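Peptidylprolyl Isomerase (Naegleria fowleri, PDB 6B4P) probably catalyses, as an FKBP-type enzyme, the cis-trans isomerisation of peptide bonds that precede proline. Local coordinates at residues Lys84-Lys87 / Tyr93-Ile96; Gln64-Thr69 / Gly73-Gly78; Gly48-Gly53 / Leu110-Ser115; Lys54-Ser59 / Ser115-Glu120. All blocks are in the same frame, centred on the assembly; numbering follows the deposited sequence.

Contact 1: residues Lys84-Lys87 / Tyr93-Ile96; sequences KSMK and YFEI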
loop_
_atom_site.group_PDB
_atom_site.type_symbol
_atom_site.label_atom_id
_atom_site.label_comp_id
_atom_site.label_asym_id
_atom_site.label_seq_id
_atom_site.Cartn_x
_atom_site.Cartn_y
_atom_site.Cartn_z
ATOM N N LYS A 84 3.851 -4.372 5.835
ATOM C CA LYS A 84 4.541 -5.354 6.672
ATOM C C LYS A 84 5.295 -6.381 5.827
ATOM O O LYS A 84 6.348 -6.874 6.251
ATOM C CB LYS A 84 3.536 -6.048 7.590
ATOM N N SER A 85 4.784 -6.703 4.629
ATOM C CA SER A 85 5.406 -7.684 3.744
ATOM C C SER A 85 6.614 -7.141 3.002
ATOM O O SER A 85 7.318 -7.922 2.347
ATOM C CB SER A 85 4.395 -8.203 2.715
ATOM O OG SER A 85 4.257 -7.314 1.612
ATOM N N MET A 86 6.874 -5.841 3.083
ATOM C CA MET A 86 7.884 -5.206 2.249
ATOM C C MET A 86 9.235 -5.153 2.942
ATOM O O MET A 86 9.332 -5.030 4.164
ATOM C CB MET A 86 7.447 -3.793 1.874
ATOM C CG MET A 86 6.205 -3.770 0.982
ATOM S SD MET A 86 5.674 -2.097 0.617
ATOM C CE MET A 86 6.943 -1.550 -0.532
ATOM N N LYS A 87 10.284 -5.248 2.136
ATOM C CA LYS A 87 11.639 -5.012 2.604
ATOM C C LYS A 87 11.988 -3.532 2.486
ATOM O O LYS A 87 11.383 -2.782 1.715
ATOM C CB LYS A 87 12.629 -5.853 1.805
ATOM C CG LYS A 87 12.413 -7.356 1.956
ATOM C CD LYS A 87 13.334 -8.127 1.032
ATOM C CE LYS A 87 13.095 -9.631 1.108
ATOM N NZ LYS A 87 14.060 -10.372 0.241
ATOM N N TYR A 93 3.745 -3.202 -6.289
ATOM C CA TYR A 93 2.448 -2.850 -6.853
ATOM C C TYR A 93 1.399 -3.756 -6.229
ATOM O O TYR A 93 1.521 -4.981 -6.301
ATOM C CB TYR A 93 2.489 -3.021 -8.368
ATOM C CG TYR A 93 1.253 -2.607 -9.120
ATOM C CD1 TYR A 93 0.775 -1.300 -9.058
ATOM C CD2 TYR A 93 0.589 -3.509 -9.936
ATOM C CE1 TYR A 93 -0.339 -0.916 -9.786
ATOM C CE2 TYR A 93 -0.525 -3.135 -10.654
ATOM C CZ TYR A 93 -0.984 -1.839 -10.574
ATOM O OH TYR A 93 -2.089 -1.471 -11.308
ATOM N N PHE A 94 0.395 -3.157 -5.601
ATOM C CA PHE A 94 -0.594 -3.885 -4.818
ATOM C C PHE A 94 -1.973 -3.784 -5.443
ATOM O O PHE A 94 -2.409 -2.702 -5.841
ATOM C CB PHE A 94 -0.675 -3.333 -3.389
ATOM C CG PHE A 94 0.559 -3.553 -2.570
ATOM C CD1 PHE A 94 0.622 -4.595 -1.660
ATOM C CD2 PHE A 94 1.647 -2.697 -2.683
ATOM C CE1 PHE A 94 1.769 -4.788 -0.877
ATOM C CE2 PHE A 94 2.790 -2.886 -1.891
ATOM C CZ PHE A 94 2.842 -3.933 -0.995
ATOM N N GLU A 95 -2.672 -4.916 -5.496
ATOM C CA GLU A 95 -4.109 -4.937 -5.725
ATOM C C GLU A 95 -4.797 -5.102 -4.379
ATOM O O GLU A 95 -4.567 -6.101 -3.684
ATOM C CB GLU A 95 -4.495 -6.068 -6.667
ATOM C CG GLU A 95 -5.974 -6.070 -6.983
ATOM C CD GLU A 95 -6.317 -6.925 -8.188
ATOM O OE1 GLU A 95 -5.763 -6.680 -9.282
ATOM O OE2 GLU A 95 -7.110 -7.869 -8.021
ATOM N N ILE A 96 -5.645 -4.148 -4.021
ATOM C CA ILE A 96 -6.252 -4.094 -2.700
ATOM C C ILE A 96 -7.766 -4.122 -2.858
ATOM O O ILE A 96 -8.392 -3.095 -3.122
ATOM C CB ILE A 96 -5.796 -2.844 -1.930
ATOM C CG1 ILE A 96 -4.266 -2.816 -1.854
ATOM C CG2 ILE A 96 -6.373 -2.851 -0.522
ATOM C CD1 ILE A 96 -3.700 -1.788 -0.866
#
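Met86 and Phe94 bridge two backbones that stay well apart, the nearest pair of CA atoms being those of Met86 and Tyr93 at 10.9 Å. Side chains alone therefore span the gap between the loop after helix 77-84 and strand 91-96. In Met86, CG anti to the carbonyl carbon (chi1 -66°) and an extended chi2 carry SD to the rim of the Phe94 ring; the bend at chi3 turns only the methyl CE. Met86 SD lies 3.7 Å from Phe94 CZ and 3.9 Å from Phe94 CE2. It is 4.9 Å from the centroid of the Phe94 ring and 77° off its normal, so it meets the ring edge and not its face. Met86 CG comes up to the same corner, in the ring plane. Ser85 OG also sits near that plane, 4.3 Å from Phe94 CE1, but its hydrogen bonding is with Gly82 O and Lys24 NZ. Strand 91-96 is hydrogen-bonded to strand 117-126, Phe94 pairing with Phe119. This buried, edge-on Met-aromatic contact belongs to the hydrophobic core of the FKBP fold, where a curved antiparallel sheet packs around a short helix.

Contact 2: residues Gln64-Thr69 / Gly73-Gly78; sequences QPFVFT and GEVIRG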
loop_
_atom_site.group_PDB
_atom_site.type_symbol
_atom_site.label_atom_id
_atom_site.label_comp_id
_atom_site.label_asym_id
_atom_site.label_seq_id
_atom_site.Cartn_x
_atom_site.Cartn_y
_atom_site.Cartn_z
ATOM N N GLN A 64 6.141 14.828 -0.654
ATOM C CA GLN A 64 6.355 14.506 0.746
ATOM C C GLN A 64 5.914 13.078 1.004
ATOM O O GLN A 64 4.754 12.735 0.723
ATOM C CB GLN A 64 5.593 15.473 1.650
ATOM C CG GLN A 64 6.123 16.899 1.593
ATOM C CD GLN A 64 7.593 16.982 1.960
ATOM O OE1 GLN A 64 8.079 16.218 2.796
ATOM N NE2 GLN A 64 8.310 17.907 1.329
ATOM N N PRO A 65 6.790 12.218 1.514
ATOM C CA PRO A 65 6.358 10.862 1.864
ATOM C C PRO A 65 5.268 10.891 2.921
ATOM O O PRO A 65 5.154 11.835 3.709
ATOM C CB PRO A 65 7.632 10.199 2.397
ATOM C CG PRO A 65 8.559 11.332 2.719
ATOM C CD PRO A 65 8.228 12.428 1.761
ATOM N N PHE A 66 4.458 9.841 2.923
ATOM C CA PHE A 66 3.426 9.660 3.928
ATOM C C PHE A 66 3.957 8.779 5.052
ATOM O O PHE A 66 4.615 7.765 4.808
ATOM C CB PHE A 66 2.174 9.038 3.304
ATOM C CG PHE A 66 1.087 8.791 4.290
ATOM C CD1 PHE A 66 0.296 9.835 4.744
ATOM C CD2 PHE A 66 0.872 7.524 4.795
ATOM C CE1 PHE A 66 -0.693 9.612 5.676
ATOM C CE2 PHE A 66 -0.121 7.292 5.738
ATOM C CZ PHE A 66 -0.905 8.344 6.173
ATOM N N VAL A 67 3.682 9.178 6.293
ATOM C CA VAL A 67 4.199 8.496 7.472
ATOM C C VAL A 67 3.029 7.944 8.268
ATOM O O VAL A 67 2.036 8.646 8.495
ATOM C CB VAL A 67 5.049 9.440 8.341
ATOM C CG1 VAL A 67 5.484 8.741 9.629
ATOM C CG2 VAL A 67 6.258 9.916 7.559
ATOM N N PHE A 68 3.142 6.690 8.688
ATOM C CA PHE A 68 2.146 6.130 9.583
ATOM C C PHE A 68 2.816 5.085 10.461
ATOM O O PHE A 68 3.934 4.639 10.185
ATOM C CB PHE A 68 0.942 5.555 8.821
ATOM C CG PHE A 68 1.239 4.309 8.015
ATOM C CD1 PHE A 68 0.966 3.049 8.543
ATOM C CD2 PHE A 68 1.731 4.402 6.718
ATOM C CE1 PHE A 68 1.198 1.900 7.788
ATOM C CE2 PHE A 68 1.975 3.259 5.953
ATOM C CZ PHE A 68 1.704 2.005 6.493
ATOM N N THR A 69 2.130 4.720 11.541
ATOM C CA THR A 69 2.642 3.725 12.474
ATOM C C THR A 69 2.105 2.357 12.077
ATOM O O THR A 69 0.887 2.141 12.051
ATOM C CB THR A 69 2.259 4.061 13.913
ATOM O OG1 THR A 69 2.798 5.344 14.263
ATOM C CG2 THR A 69 2.825 3.012 14.863
ATOM N N GLY A 73 -3.603 0.003 12.711
ATOM C CA GLY A 73 -4.914 0.113 12.111
ATOM C C GLY A 73 -5.326 1.530 11.790
ATOM O O GLY A 73 -6.526 1.810 11.714
ATOM N N GLU A 74 -4.363 2.441 11.609
ATOM C CA GLU A 74 -4.674 3.826 11.285
ATOM C C GLU A 74 -4.631 4.094 9.792
ATOM O O GLU A 74 -4.856 5.231 9.370
ATOM C CB GLU A 74 -3.730 4.785 12.025
ATOM C CG GLU A 74 -2.307 4.827 11.519
ATOM C CD GLU A 74 -1.486 5.896 12.227
ATOM O OE1 GLU A 74 -2.064 6.671 13.022
ATOM O OE2 GLU A 74 -0.264 5.964 11.996
ATOM N N VAL A 75 -4.349 3.071 8.995
ATOM C CA VAL A 75 -4.467 3.097 7.550
ATOM C C VAL A 75 -5.311 1.897 7.148
ATOM O O VAL A 75 -5.662 1.060 7.979
ATOM C CB VAL A 75 -3.097 3.059 6.844
ATOM C CG1 VAL A 75 -2.299 4.328 7.139
ATOM C CG2 VAL A 75 -2.331 1.809 7.262
ATOM N N ILE A 76 -5.612 1.799 5.852
ATOM C CA ILE A 76 -6.412 0.671 5.395
ATOM C C ILE A 76 -5.668 -0.635 5.650
ATOM O O ILE A 76 -4.428 -0.685 5.669
ATOM C CB ILE A 76 -6.798 0.806 3.912
ATOM C CG1 ILE A 76 -5.566 0.961 3.017
ATOM C CG2 ILE A 76 -7.780 1.968 3.736
ATOM C CD1 ILE A 76 -5.907 0.997 1.528
ATOM N N ARG A 77 -6.445 -1.707 5.852
ATOM C CA ARG A 77 -5.858 -2.994 6.217
ATOM C C ARG A 77 -4.858 -3.471 5.171
ATOM O O ARG A 77 -3.823 -4.062 5.511
ATOM C CB ARG A 77 -6.966 -4.028 6.412
ATOM C CG ARG A 77 -6.469 -5.364 6.925
ATOM C CD ARG A 77 -7.618 -6.159 7.519
ATOM N NE ARG A 77 -8.653 -6.468 6.535
ATOM C CZ ARG A 77 -8.838 -7.672 6.005
ATOM N NH1 ARG A 77 -8.055 -8.680 6.366
ATOM N NH2 ARG A 77 -9.805 -7.873 5.118
ATOM N N GLY A 78 -5.150 -3.233 3.891
ATOM C CA GLY A 78 -4.225 -3.648 2.849
ATOM C C GLY A 78 -2.874 -2.969 2.942
ATOM O O GLY A 78 -1.861 -3.543 2.529
HETATM O O HOH W 1 -1.621 1.594 10.966
HETATM O O HOH W 2 2.683 7.711 12.685
#
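Val75, Glu74 and Phe68 carry most of this contact, which folds the connection between strand 66-69 and helix 77-84 back on the strand. Such a strand-loop-helix passage is part of the FKBP fold, and in relatives the residues leading into this helix help line the proline-binding pocket. Ile76 holds the N-cap position, directly after Val75.

Both methyl groups of Val75 lie on the same side of the Phe68 ring. CG1 stands over the face near CG and CD1, 4.0 Å from the ring centroid and 24° off the normal, displaced toward the rim; this is a CH-pi contact. CG2 sits toward the far end of the ring, with Val75 CG2 3.6 Å from Phe68 CE1. Val75 CG1 also comes 3.9 Å from Phe66 CE2, and so touches two aromatic rings, one at its edge and one over its face. Helix 77-84 contributes Asp80 and Val83 to the surroundings of Phe68.

Glu74 supplies the polar half. With CG between its own N and carbonyl carbon (chi1 72°) and a straight chain after it, Glu74 carries OE2 to the strand end, where Thr69 N donates a nearly straight hydrogen bond of 2.7 Å to Glu74 OE2. The N-H arrives on the anti side of the carboxylate, slightly out of its plane. The same oxygen lies 3.4 Å from Phe68 CA. One water gives a second, backbone-to-backbone link: it donates to Thr69 O at 2.8 Å and accepts from Glu74 N at 2.9 Å.

Contact 3: residues Gly48-Gly53 / Leu110-Ser115; sequences GTLTSG and LIPANS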
loop_
_atom_site.group_PDB
_atom_site.type_symbol
_atom_site.label_atom_id
_atom_site.label_comp_id
_atom_site.label_asym_id
_atom_site.label_seq_id
_atom_site.Cartn_x
_atom_site.Cartn_y
_atom_site.Cartn_z
ATOM N N GLY A 48 -1.934 5.913 -5.945
ATOM C CA GLY A 48 -3.172 5.150 -5.919
ATOM C C GLY A 48 -3.970 5.369 -7.191
ATOM O O GLY A 48 -4.158 6.508 -7.631
ATOM N N THR A 49 -4.461 4.262 -7.754
ATOM C CA THR A 49 -5.306 4.273 -8.943
ATOM C C THR A 49 -6.501 3.357 -8.737
ATOM O O THR A 49 -6.448 2.407 -7.959
ATOM C CB THR A 49 -4.543 3.818 -10.194
ATOM O OG1 THR A 49 -4.061 2.484 -10.005
ATOM C CG2 THR A 49 -3.356 4.713 -10.455
ATOM N N LEU A 50 -7.586 3.650 -9.445
ATOM C CA LEU A 50 -8.691 2.711 -9.523
ATOM C C LEU A 50 -8.331 1.588 -10.499
ATOM O O LEU A 50 -7.298 1.634 -11.173
ATOM C CB LEU A 50 -9.966 3.436 -9.948
ATOM C CG LEU A 50 -10.354 4.646 -9.084
ATOM C CD1 LEU A 50 -11.648 5.282 -9.605
ATOM C CD2 LEU A 50 -10.489 4.266 -7.604
ATOM N N THR A 51 -9.180 0.555 -10.574
ATOM C CA THR A 51 -8.859 -0.555 -11.475
ATOM C C THR A 51 -9.006 -0.182 -12.944
ATOM O O THR A 51 -8.663 -0.993 -13.817
ATOM C CB THR A 51 -9.724 -1.778 -11.166
ATOM O OG1 THR A 51 -11.091 -1.375 -11.058
ATOM C CG2 THR A 51 -9.292 -2.386 -9.853
ATOM N N SER A 52 -9.504 1.014 -13.233
ATOM C CA SER A 52 -9.442 1.581 -14.571
ATOM C C SER A 52 -8.060 2.107 -14.920
ATOM O O SER A 52 -7.815 2.428 -16.089
ATOM C CB SER A 52 -10.447 2.720 -14.687
ATOM O OG SER A 52 -10.157 3.699 -13.702
ATOM N N GLY A 53 -7.167 2.220 -13.935
ATOM C CA GLY A 53 -5.916 2.922 -14.107
ATOM C C GLY A 53 -5.985 4.407 -13.816
ATOM O O GLY A 53 -4.951 5.082 -13.882
ATOM N N LEU A 110 -12.464 11.474 -3.969
ATOM C CA LEU A 110 -11.252 10.670 -4.045
ATOM C C LEU A 110 -11.551 9.267 -4.565
ATOM O O LEU A 110 -10.983 8.834 -5.574
ATOM C CB LEU A 110 -10.583 10.601 -2.670
ATOM C CG LEU A 110 -9.127 10.143 -2.627
ATOM C CD1 LEU A 110 -8.227 11.189 -3.273
ATOM C CD2 LEU A 110 -8.689 9.852 -1.197
ATOM N N ILE A 111 -12.459 8.563 -3.900
ATOM C CA ILE A 111 -12.682 7.141 -4.136
ATOM C C ILE A 111 -14.176 6.851 -4.178
ATOM O O ILE A 111 -14.893 7.151 -3.212
ATOM C CB ILE A 111 -12.000 6.304 -3.045
ATOM C CG1 ILE A 111 -10.483 6.398 -3.183
ATOM C CG2 ILE A 111 -12.458 4.847 -3.090
ATOM C CD1 ILE A 111 -9.748 5.878 -1.979
ATOM N N PRO A 112 -14.683 6.273 -5.264
ATOM C CA PRO A 112 -16.090 5.874 -5.307
ATOM C C PRO A 112 -16.379 4.713 -4.370
ATOM O O PRO A 112 -15.497 3.937 -3.992
ATOM C CB PRO A 112 -16.299 5.451 -6.768
ATOM C CG PRO A 112 -15.036 5.807 -7.488
ATOM C CD PRO A 112 -13.951 5.892 -6.477
ATOM N N ALA A 113 -17.658 4.582 -4.022
ATOM C CA ALA A 113 -18.077 3.501 -3.144
ATOM C C ALA A 113 -17.687 2.140 -3.712
ATOM O O ALA A 113 -17.791 1.896 -4.919
ATOM C CB ALA A 113 -19.589 3.562 -2.917
ATOM N N ASN A 114 -17.211 1.260 -2.829
ATOM C CA ASN A 114 -16.950 -0.147 -3.148
ATOM C C ASN A 114 -15.842 -0.313 -4.196
ATOM O O ASN A 114 -15.985 -1.050 -5.175
ATOM C CB ASN A 114 -18.238 -0.850 -3.585
ATOM C CG ASN A 114 -18.101 -2.345 -3.589
ATOM O OD1 ASN A 114 -17.222 -2.898 -2.923
ATOM N ND2 ASN A 114 -18.956 -3.014 -4.350
ATOM N N SER A 115 -14.702 0.325 -3.953
ATOM C CA SER A 115 -13.601 0.354 -4.912
ATOM C C SER A 115 -12.466 -0.597 -4.545
ATOM O O SER A 115 -11.897 -0.496 -3.451
ATOM C CB SER A 115 -13.016 1.759 -5.010
ATOM O OG SER A 115 -13.881 2.643 -5.679
#
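Leu50 reaches Pro112 through an extended side chain: CG lies anti to the carbonyl carbon (chi1 -54°), and chi2 near 180° spreads the two methyl groups at its end toward the proline ring. Leu50 CD1 approaches Pro112 CD at 3.9 Å and Pro112 CG at 4.0 Å, while CD2 of the same leucine lies 4.0 Å from Pro112 CD. The leucine thus straddles the CD corner of the ring with both branches. The same CD2 of Leu50 also lies 4.2 Å from Ser115 OG, a looser contact.

Each segment is shaped internally. Leu50 opens a type I turn that ends at Gly53, closed by the hydrogen bond from Gly53 N to Leu50 O. Across from it, Ser115 OG donates a 2.7 Å hydrogen bond to Pro112 O, reaching the oxygen from above the carbonyl plane, 42° out of it. That bond ties together the two ends of the Pro112-Ser115 bend and keeps both partners of Leu50 side by side. Just before the proline, Leu110 and Ile111 together face Ile107, a classic beta bulge.

This apolar patch lies near the surface, where the end of strand 41-50 meets the long loop joining strands 91-96 and 117-126. In FKBP relatives the corresponding loop overhangs the proline-binding pocket, as is probably so here. Leu50 also packs on Leu117 of strand 117-126 and on Phe56 of strand 55-58, and Ile111 touches those same two residues.

Contact 4: residues Lys54-Ser59 / Ser115-Glu120; sequences KKFDSS and STLMFE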
loop_
_atom_site.group_PDB
_atom_site.type_symbol
_atom_site.label_atom_id
_atom_site.label_comp_id
_atom_site.label_asym_id
_atom_site.label_seq_id
_atom_site.Cartn_x
_atom_site.Cartn_y
_atom_site.Cartn_z
ATOM N N LYS A 54 -7.163 4.930 -13.479
ATOM C CA LYS A 54 -7.310 6.349 -13.177
ATOM C C LYS A 54 -6.666 6.663 -11.836
ATOM O O LYS A 54 -7.078 6.130 -10.799
ATOM C CB LYS A 54 -8.782 6.742 -13.150
ATOM N N LYS A 55 -5.684 7.556 -11.851
ATOM C CA LYS A 55 -5.014 7.951 -10.618
ATOM C C LYS A 55 -5.935 8.810 -9.766
ATOM O O LYS A 55 -6.562 9.748 -10.267
ATOM C CB LYS A 55 -3.732 8.718 -10.949
ATOM C CG LYS A 55 -3.037 9.322 -9.737
ATOM C CD LYS A 55 -1.662 9.903 -10.076
ATOM C CE LYS A 55 -1.779 11.186 -10.869
ATOM N NZ LYS A 55 -0.453 11.862 -10.997
ATOM N N PHE A 56 -6.017 8.497 -8.468
ATOM C CA PHE A 56 -6.757 9.361 -7.564
ATOM C C PHE A 56 -5.885 10.093 -6.554
ATOM O O PHE A 56 -6.343 11.091 -5.997
ATOM C CB PHE A 56 -7.862 8.579 -6.827
ATOM C CG PHE A 56 -7.371 7.439 -5.978
ATOM C CD1 PHE A 56 -6.976 7.652 -4.663
ATOM C CD2 PHE A 56 -7.334 6.146 -6.486
ATOM C CE1 PHE A 56 -6.542 6.603 -3.883
ATOM C CE2 PHE A 56 -6.905 5.083 -5.706
ATOM C CZ PHE A 56 -6.490 5.312 -4.408
ATOM N N ASP A 57 -4.639 9.665 -6.339
ATOM C CA ASP A 57 -3.816 10.275 -5.301
ATOM C C ASP A 57 -2.379 9.810 -5.474
ATOM O O ASP A 57 -2.138 8.677 -5.895
ATOM C CB ASP A 57 -4.340 9.896 -3.908
ATOM C CG ASP A 57 -3.557 10.535 -2.783
ATOM O OD1 ASP A 57 -2.958 11.611 -2.989
ATOM O OD2 ASP A 57 -3.556 9.946 -1.682
ATOM N N SER A 58 -1.427 10.693 -5.153
ATOM C CA SER A 58 -0.027 10.286 -5.117
ATOM C C SER A 58 0.761 11.217 -4.214
ATOM O O SER A 58 0.656 12.443 -4.335
ATOM C CB SER A 58 0.589 10.282 -6.518
ATOM O OG SER A 58 1.965 9.940 -6.460
ATOM N N SER A 59 1.563 10.634 -3.330
ATOM C CA SER A 59 2.465 11.438 -2.516
ATOM C C SER A 59 3.582 12.034 -3.347
ATOM O O SER A 59 4.195 13.013 -2.919
ATOM C CB SER A 59 3.055 10.593 -1.394
ATOM O OG SER A 59 3.785 9.507 -1.929
ATOM N N SER A 115 -14.702 0.325 -3.953
ATOM C CA SER A 115 -13.601 0.354 -4.912
ATOM C C SER A 115 -12.466 -0.597 -4.545
ATOM O O SER A 115 -11.897 -0.496 -3.451
ATOM C CB SER A 115 -13.016 1.759 -5.010
ATOM O OG SER A 115 -13.881 2.643 -5.679
ATOM N N THR A 116 -12.090 -1.456 -5.489
ATOM C CA THR A 116 -10.755 -2.044 -5.480
ATOM C C THR A 116 -9.739 -0.941 -5.741
ATOM O O THR A 116 -9.936 -0.101 -6.619
ATOM C CB THR A 116 -10.646 -3.130 -6.559
ATOM O OG1 THR A 116 -11.608 -4.161 -6.312
ATOM C CG2 THR A 116 -9.240 -3.749 -6.575
ATOM N N LEU A 117 -8.657 -0.912 -4.965
ATOM C CA LEU A 117 -7.652 0.132 -5.107
ATOM C C LEU A 117 -6.337 -0.495 -5.522
ATOM O O LEU A 117 -5.933 -1.519 -4.961
ATOM C CB LEU A 117 -7.437 0.909 -3.800
ATOM C CG LEU A 117 -8.693 1.514 -3.181
ATOM C CD1 LEU A 117 -8.327 2.226 -1.900
ATOM C CD2 LEU A 117 -9.384 2.466 -4.155
ATOM N N MET A 118 -5.662 0.128 -6.488
ATOM C CA MET A 118 -4.317 -0.275 -6.880
ATOM C C MET A 118 -3.311 0.727 -6.324
ATOM O O MET A 118 -3.514 1.941 -6.439
ATOM C CB MET A 118 -4.190 -0.339 -8.397
ATOM C CG MET A 118 -5.315 -1.088 -9.094
ATOM S SD MET A 118 -5.480 -2.823 -8.587
ATOM C CE MET A 118 -3.903 -3.502 -9.073
ATOM N N PHE A 119 -2.220 0.234 -5.737
ATOM C CA PHE A 119 -1.211 1.135 -5.194
ATOM C C PHE A 119 0.177 0.694 -5.619
ATOM O O PHE A 119 0.534 -0.476 -5.452
ATOM C CB PHE A 119 -1.231 1.199 -3.656
ATOM C CG PHE A 119 -2.363 2.000 -3.077
ATOM C CD1 PHE A 119 -2.255 3.364 -2.916
ATOM C CD2 PHE A 119 -3.519 1.371 -2.652
ATOM C CE1 PHE A 119 -3.292 4.106 -2.349
ATOM C CE2 PHE A 119 -4.557 2.100 -2.102
ATOM C CZ PHE A 119 -4.441 3.460 -1.945
ATOM N N GLU A 120 0.968 1.640 -6.119
ATOM C CA GLU A 120 2.421 1.513 -6.102
ATOM C C GLU A 120 2.876 2.083 -4.769
ATOM O O GLU A 120 2.504 3.208 -4.440
ATOM C CB GLU A 120 3.086 2.292 -7.237
ATOM C CG GLU A 120 2.841 1.747 -8.631
ATOM C CD GLU A 120 3.913 2.185 -9.610
ATOM O OE1 GLU A 120 4.634 3.163 -9.313
ATOM O OE2 GLU A 120 4.044 1.540 -10.670
#
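Phe56 turns its ring edge to Phe119 and also touches Leu117, crossing both side chains at about a right angle. Its CZ atom is the leading point, 3.7 Å from Phe119 CZ and 4.0 Å from Phe119 CE1. The two ring planes stand at 86°, with centroids 5.7 Å apart, so the pair is an offset edge-to-face stack in which the edge of Phe56 points toward the face of Phe119. Leu117 fills in beside it, its CD2 lying 3.9 Å from Phe56 CE2. A chi1 of 60° sets the Phe56 ring between its own backbone N and carbonyl carbon, and from there it spans the 9.6 Å between the CA atoms of Phe56 and Leu117.

In the FKBP sheet, strand 41-50 is paired with both 55-58 and 117-126, and the aromatic pair passes across one side of it. The ring of Trp79, on helix 77-84, packs edge-to-face with Phe119; in FKBP relatives such clustered aromatics line the proline-binding pocket, which is probably true here as well.

Further out, a classic beta bulge places Phe56 and Asp57 together against Gly48. Asp57 is fixed by a salt bridge to Arg62 and a hydrogen bond from Tyr46 OH. Beyond the bulge Ser58 is the N-cap of the following short helix, its OG hydrogen-bonded to Leu60 N.

In the fold
Contacts 1 and 4 are buried and contacts 2 and 3 lie nearer the surface. The buried pair is apolar and aromatic, sulfur against a ring edge in one and ring against ring in the other, and the two are joined by backbone pairing of strands 91-96 and 117-126. Contact 2 alone adds a charged side chain and waters to its packing, whereas contact 3 is a small aliphatic meeting of leucine and proline. Contacts 3 and 4 share Ser115, have centres about 6 Å apart and involve neighbouring strands 41-50, 55-58 and 117-126; along the chain their segments alternate. Contact 2 meets contacts 1 and 4 partly through Ile76, which touches Ile96 and Phe119.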